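Long-range contact in EscN (Escherichia coli O127:H6, PDB 2OBL), which belongs to the P-loop ATPases of type III secretion systems, relatives of the ATP synthase alpha and beta subunits: residues 282-294 / 310-322. The protein carries 1 engineered substitution. Numbering follows the deposited sequence.
Sequences AECKKLIATYKNP and EADKAIKNRKLIQ. Engineered in segment 282-294: P294 (natural residue Val).
L287 enters the second segment as a knob into a hole formed by E310, K313, A314 and I321. Leucine's forked end suits the socket: CD2 packs against the CB of K313, while CD1 of L287 lies 3.8 Å from CD1 of I321, whose side chain crosses it at about a right angle. A314 carries only a methyl, and this lets the backbones close to 4.9 Å between the CA atoms of L287 and A314. I321 uses its other branch too, setting CG2 3.5 Å from CG1 of I288 and, more distantly, beside SG of C284. Helix 282-290 crosses helix 310-316 almost perpendicularly (-91°, axes 8.5 Å apart) within the helical C-terminal domain of this secretion ATPase; I321 lies on the next helix, so both build the socket, and V345 of helix 335-345 touches both C284 and I321.

Where the first helix has ended, Y291 offers a ring face to R318. The guanidinium lies flat on it, planes 7° apart and centres 3.9 Å apart, and CD of R318 makes a CH-pi contact over the ring centre. R318 is bent at chi2 (74°), which folds its chain across the ring, and CG of Q322 lies against the rim of the guanidinium's opposite face.

The polar link is a salt bridge, K313 NZ to E283 OE2, its modelled length of 2.4 Å doubtful. The lysine's extended chain runs past CD2 of L287, bringing NZ to the carboxylate; NZ also bonds V346 O, and R279 pairs with OE1 of E283.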
loop_
_atom_site.group_PDB
_atom_site.type_symbol
_atom_site.label_atom_id
_atom_site.label_comp_id
_atom_site.label_asym_id
_atom_site.label_seq_id
_atom_site.Cartn_x
_atom_site.Cartn_y
_atom_site.Cartn_z
ATOM N N ALA A 282 19.763 -6.579 -5.746
ATOM C CA ALA A 282 20.725 -6.245 -4.700
ATOM C C ALA A 282 21.808 -5.317 -5.238
ATOM O O ALA A 282 22.213 -4.368 -4.568
ATOM C CB ALA A 282 21.346 -7.508 -4.118
ATOM N N GLU A 283 22.277 -5.600 -6.450
ATOM C CA GLU A 283 23.259 -4.743 -7.089
ATOM C C GLU A 283 22.660 -3.368 -7.391
ATOM O O GLU A 283 23.299 -2.350 -7.139
ATOM C CB GLU A 283 23.820 -5.387 -8.366
ATOM C CG GLU A 283 24.669 -4.418 -9.177
ATOM C CD GLU A 283 25.655 -5.094 -10.097
ATOM O OE1 GLU A 283 25.376 -6.221 -10.570
ATOM O OE2 GLU A 283 26.720 -4.489 -10.357
ATOM N N CYS A 284 21.431 -3.334 -7.914
ATOM C CA CYS A 284 20.782 -2.063 -8.225
ATOM C C CYS A 284 20.676 -1.211 -6.966
ATOM O O CYS A 284 20.948 -0.008 -6.996
ATOM C CB CYS A 284 19.393 -2.263 -8.852
ATOM S SG CYS A 284 18.686 -0.733 -9.530
ATOM N N LYS A 285 20.288 -1.834 -5.856
ATOM C CA LYS A 285 20.172 -1.113 -4.587
ATOM C C LYS A 285 21.519 -0.535 -4.148
ATOM O O LYS A 285 21.606 0.615 -3.705
ATOM C CB LYS A 285 19.619 -2.028 -3.501
ATOM C CG LYS A 285 18.110 -2.232 -3.574
ATOM C CD LYS A 285 17.664 -3.231 -2.538
ATOM C CE LYS A 285 16.804 -4.289 -3.175
ATOM N NZ LYS A 285 16.623 -5.473 -2.282
ATOM N N LYS A 286 22.569 -1.336 -4.283
ATOM C CA LYS A 286 23.907 -0.892 -3.915
ATOM C C LYS A 286 24.339 0.254 -4.815
ATOM O O LYS A 286 24.930 1.233 -4.350
ATOM C CB LYS A 286 24.897 -2.053 -3.979
ATOM C CG LYS A 286 24.835 -2.962 -2.753
ATOM C CD LYS A 286 25.267 -4.391 -3.069
ATOM C CE LYS A 286 25.035 -5.318 -1.874
ATOM N NZ LYS A 286 25.529 -6.713 -2.114
ATOM N N LEU A 287 24.013 0.151 -6.098
ATOM C CA LEU A 287 24.364 1.204 -7.041
ATOM C C LEU A 287 23.653 2.506 -6.691
ATOM O O LEU A 287 24.271 3.572 -6.686
ATOM C CB LEU A 287 24.076 0.784 -8.482
ATOM C CG LEU A 287 25.012 -0.293 -9.052
ATOM C CD1 LEU A 287 24.623 -0.619 -10.475
ATOM C CD2 LEU A 287 26.471 0.138 -8.987
ATOM N N ILE A 288 22.360 2.409 -6.394
ATOM C CA ILE A 288 21.580 3.563 -5.939
ATOM C C ILE A 288 22.192 4.198 -4.692
ATOM O O ILE A 288 22.298 5.422 -4.603
ATOM C CB ILE A 288 20.118 3.176 -5.644
ATOM C CG1 ILE A 288 19.380 2.847 -6.941
ATOM C CG2 ILE A 288 19.397 4.300 -4.894
ATOM C CD1 ILE A 288 17.985 2.248 -6.730
ATOM N N ALA A 289 22.595 3.369 -3.735
ATOM C CA ALA A 289 23.151 3.865 -2.474
ATOM C C ALA A 289 24.519 4.524 -2.652
ATOM O O ALA A 289 24.846 5.484 -1.955
ATOM C CB ALA A 289 23.236 2.741 -1.449
ATOM N N THR A 290 25.315 4.010 -3.584
ATOM C CA THR A 290 26.695 4.473 -3.735
ATOM C C THR A 290 26.846 5.676 -4.668
ATOM O O THR A 290 27.904 6.303 -4.702
ATOM C CB THR A 290 27.647 3.329 -4.181
ATOM O OG1 THR A 290 27.241 2.821 -5.459
ATOM C CG2 THR A 290 27.643 2.192 -3.164
ATOM N N TYR A 291 25.795 6.008 -5.414
ATOM C CA TYR A 291 25.882 7.087 -6.401
ATOM C C TYR A 291 26.173 8.452 -5.780
ATOM O O TYR A 291 25.619 8.811 -4.739
ATOM C CB TYR A 291 24.624 7.176 -7.271
ATOM C CG TYR A 291 24.602 8.424 -8.135
ATOM C CD1 TYR A 291 25.258 8.459 -9.363
ATOM C CD2 TYR A 291 23.951 9.577 -7.710
ATOM C CE1 TYR A 291 25.254 9.604 -10.149
ATOM C CE2 TYR A 291 23.943 10.727 -8.488
ATOM C CZ TYR A 291 24.594 10.733 -9.706
ATOM O OH TYR A 291 24.581 11.873 -10.478
ATOM N N LYS A 292 27.047 9.206 -6.442
ATOM C CA LYS A 292 27.385 10.565 -6.030
ATOM C C LYS A 292 27.473 11.491 -7.247
ATOM O O LYS A 292 28.161 11.183 -8.220
ATOM C CB LYS A 292 28.716 10.582 -5.275
ATOM C CG LYS A 292 28.665 9.976 -3.882
ATOM C CD LYS A 292 30.003 10.131 -3.173
ATOM C CE LYS A 292 30.341 11.602 -2.940
ATOM N NZ LYS A 292 31.457 11.761 -1.971
ATOM N N ASN A 293 26.768 12.617 -7.179
ATOM C CA ASN A 293 26.790 13.632 -8.230
ATOM C C ASN A 293 28.210 13.876 -8.752
ATOM O O ASN A 293 29.092 14.240 -7.977
ATOM C CB ASN A 293 26.188 14.935 -7.681
ATOM C CG ASN A 293 26.139 16.050 -8.715
ATOM O OD1 ASN A 293 26.576 15.883 -9.856
ATOM N ND2 ASN A 293 25.606 17.201 -8.311
ATOM N N PRO A 294 28.433 13.663 -10.064
ATOM C CA PRO A 294 29.728 13.911 -10.715
ATOM C C PRO A 294 30.216 15.358 -10.584
ATOM O O PRO A 294 31.423 15.587 -10.510
ATOM C CB PRO A 294 29.454 13.582 -12.186
ATOM C CG PRO A 294 28.272 12.687 -12.167
ATOM C CD PRO A 294 27.436 13.142 -11.013
ATOM N N GLU A 310 32.946 0.091 -7.443
ATOM C CA GLU A 310 31.561 0.271 -7.010
ATOM C C GLU A 310 31.011 1.648 -7.370
ATOM O O GLU A 310 29.914 1.761 -7.919
ATOM C CB GLU A 310 31.427 0.021 -5.504
ATOM C CG GLU A 310 31.325 -1.449 -5.113
ATOM C CD GLU A 310 29.926 -2.016 -5.293
ATOM O OE1 GLU A 310 29.145 -1.451 -6.091
ATOM O OE2 GLU A 310 29.605 -3.031 -4.635
ATOM N N ALA A 311 31.778 2.691 -7.070
ATOM C CA ALA A 311 31.339 4.059 -7.335
ATOM C C ALA A 311 31.307 4.387 -8.830
ATOM O O ALA A 311 30.470 5.168 -9.281
ATOM C CB ALA A 311 32.217 5.058 -6.583
ATOM N N ASP A 312 32.219 3.788 -9.589
ATOM C CA ASP A 312 32.344 4.080 -11.017
ATOM C C ASP A 312 31.137 3.578 -11.805
ATOM O O ASP A 312 30.639 4.264 -12.698
ATOM C CB ASP A 312 33.633 3.465 -11.578
ATOM C CG ASP A 312 34.881 3.991 -10.887
ATOM O OD1 ASP A 312 34.843 5.128 -10.371
ATOM O OD2 ASP A 312 35.899 3.267 -10.861
ATOM N N LYS A 313 30.677 2.380 -11.465
ATOM C CA LYS A 313 29.517 1.781 -12.117
ATOM C C LYS A 313 28.248 2.582 -11.832
ATOM O O LYS A 313 27.389 2.733 -12.699
ATOM C CB LYS A 313 29.338 0.345 -11.643
ATOM C CG LYS A 313 28.385 -0.464 -12.498
ATOM C CD LYS A 313 28.372 -1.913 -12.070
ATOM C CE LYS A 313 27.571 -2.752 -13.039
ATOM N NZ LYS A 313 27.534 -4.172 -12.612
ATOM N N ALA A 314 28.148 3.097 -10.610
ATOM C CA ALA A 314 26.987 3.870 -10.177
ATOM C C ALA A 314 26.762 5.110 -11.036
ATOM O O ALA A 314 25.623 5.447 -11.367
ATOM C CB ALA A 314 27.135 4.261 -8.716
ATOM N N ILE A 315 27.850 5.789 -11.391
ATOM C CA ILE A 315 27.758 6.981 -12.223
ATOM C C ILE A 315 27.421 6.587 -13.651
ATOM O O ILE A 315 26.570 7.199 -14.300
ATOM C CB ILE A 315 29.084 7.775 -12.231
ATOM C CG1 ILE A 315 29.667 7.881 -10.817
ATOM C CG2 ILE A 315 28.876 9.154 -12.852
ATOM C CD1 ILE A 315 28.887 8.792 -9.883
ATOM N N LYS A 316 28.105 5.556 -14.130
ATOM C CA LYS A 316 27.904 5.043 -15.471
ATOM C C LYS A 316 26.464 4.586 -15.677
ATOM O O LYS A 316 25.906 4.741 -16.764
ATOM C CB LYS A 316 28.864 3.878 -15.718
ATOM C CG LYS A 316 28.863 3.334 -17.132
ATOM C CD LYS A 316 29.615 2.019 -17.185
ATOM C CE LYS A 316 30.893 2.082 -16.364
ATOM N NZ LYS A 316 31.502 0.733 -16.191
ATOM N N ASN A 317 25.865 4.029 -14.627
ATOM C CA ASN A 317 24.524 3.446 -14.730
ATOM C C ASN A 317 23.401 4.349 -14.209
ATOM O O ASN A 317 22.229 3.967 -14.243
ATOM C CB ASN A 317 24.475 2.074 -14.043
ATOM C CG ASN A 317 25.187 0.992 -14.843
ATOM O OD1 ASN A 317 25.130 -0.190 -14.500
ATOM N ND2 ASN A 317 25.856 1.390 -15.917
ATOM N N ARG A 318 23.765 5.548 -13.761
ATOM C CA ARG A 318 22.815 6.498 -13.170
ATOM C C ARG A 318 21.545 6.710 -14.001
ATOM O O ARG A 318 20.437 6.454 -13.523
ATOM C CB ARG A 318 23.501 7.840 -12.897
ATOM C CG ARG A 318 22.552 8.999 -12.618
ATOM C CD ARG A 318 21.922 8.919 -11.237
ATOM N NE ARG A 318 21.382 10.216 -10.824
ATOM C CZ ARG A 318 20.830 10.458 -9.640
ATOM N NH1 ARG A 318 20.736 9.488 -8.739
ATOM N NH2 ARG A 318 20.371 11.670 -9.356
ATOM N N LYS A 319 21.705 7.167 -15.240
ATOM C CA LYS A 319 20.549 7.439 -16.101
ATOM C C LYS A 319 19.662 6.216 -16.322
ATOM O O LYS A 319 18.437 6.331 -16.362
ATOM C CB LYS A 319 20.984 8.024 -17.449
ATOM C CG LYS A 319 19.816 8.448 -18.334
ATOM C CD LYS A 319 20.285 8.873 -19.720
ATOM C CE LYS A 319 19.125 8.876 -20.708
ATOM N NZ LYS A 319 19.582 8.934 -22.129
ATOM N N LEU A 320 20.279 5.048 -16.478
ATOM C CA LEU A 320 19.519 3.814 -16.639
ATOM C C LEU A 320 18.725 3.521 -15.373
ATOM O O LEU A 320 17.518 3.273 -15.420
ATOM C CB LEU A 320 20.450 2.643 -16.945
ATOM C CG LEU A 320 20.969 2.582 -18.380
ATOM C CD1 LEU A 320 21.836 1.354 -18.553
ATOM C CD2 LEU A 320 19.805 2.578 -19.358
ATOM N N ILE A 321 19.422 3.560 -14.243
ATOM C CA ILE A 321 18.821 3.285 -12.942
ATOM C C ILE A 321 17.689 4.268 -12.622
ATOM O O ILE A 321 16.608 3.863 -12.200
ATOM C CB ILE A 321 19.889 3.297 -11.823
ATOM C CG1 ILE A 321 20.842 2.105 -11.994
ATOM C CG2 ILE A 321 19.230 3.261 -10.451
ATOM C CD1 ILE A 321 22.103 2.199 -11.162
ATOM N N GLN A 322 17.936 5.555 -12.845
ATOM C CA GLN A 322 16.932 6.572 -12.560
ATOM C C GLN A 322 15.704 6.461 -13.470
ATOM O O GLN A 322 14.577 6.597 -13.003
ATOM C CB GLN A 322 17.544 7.981 -12.611
ATOM C CG GLN A 322 18.573 8.239 -11.518
ATOM C CD GLN A 322 17.996 8.065 -10.122
ATOM O OE1 GLN A 322 18.550 7.348 -9.284
ATOM N NE2 GLN A 322 16.870 8.710 -9.872
#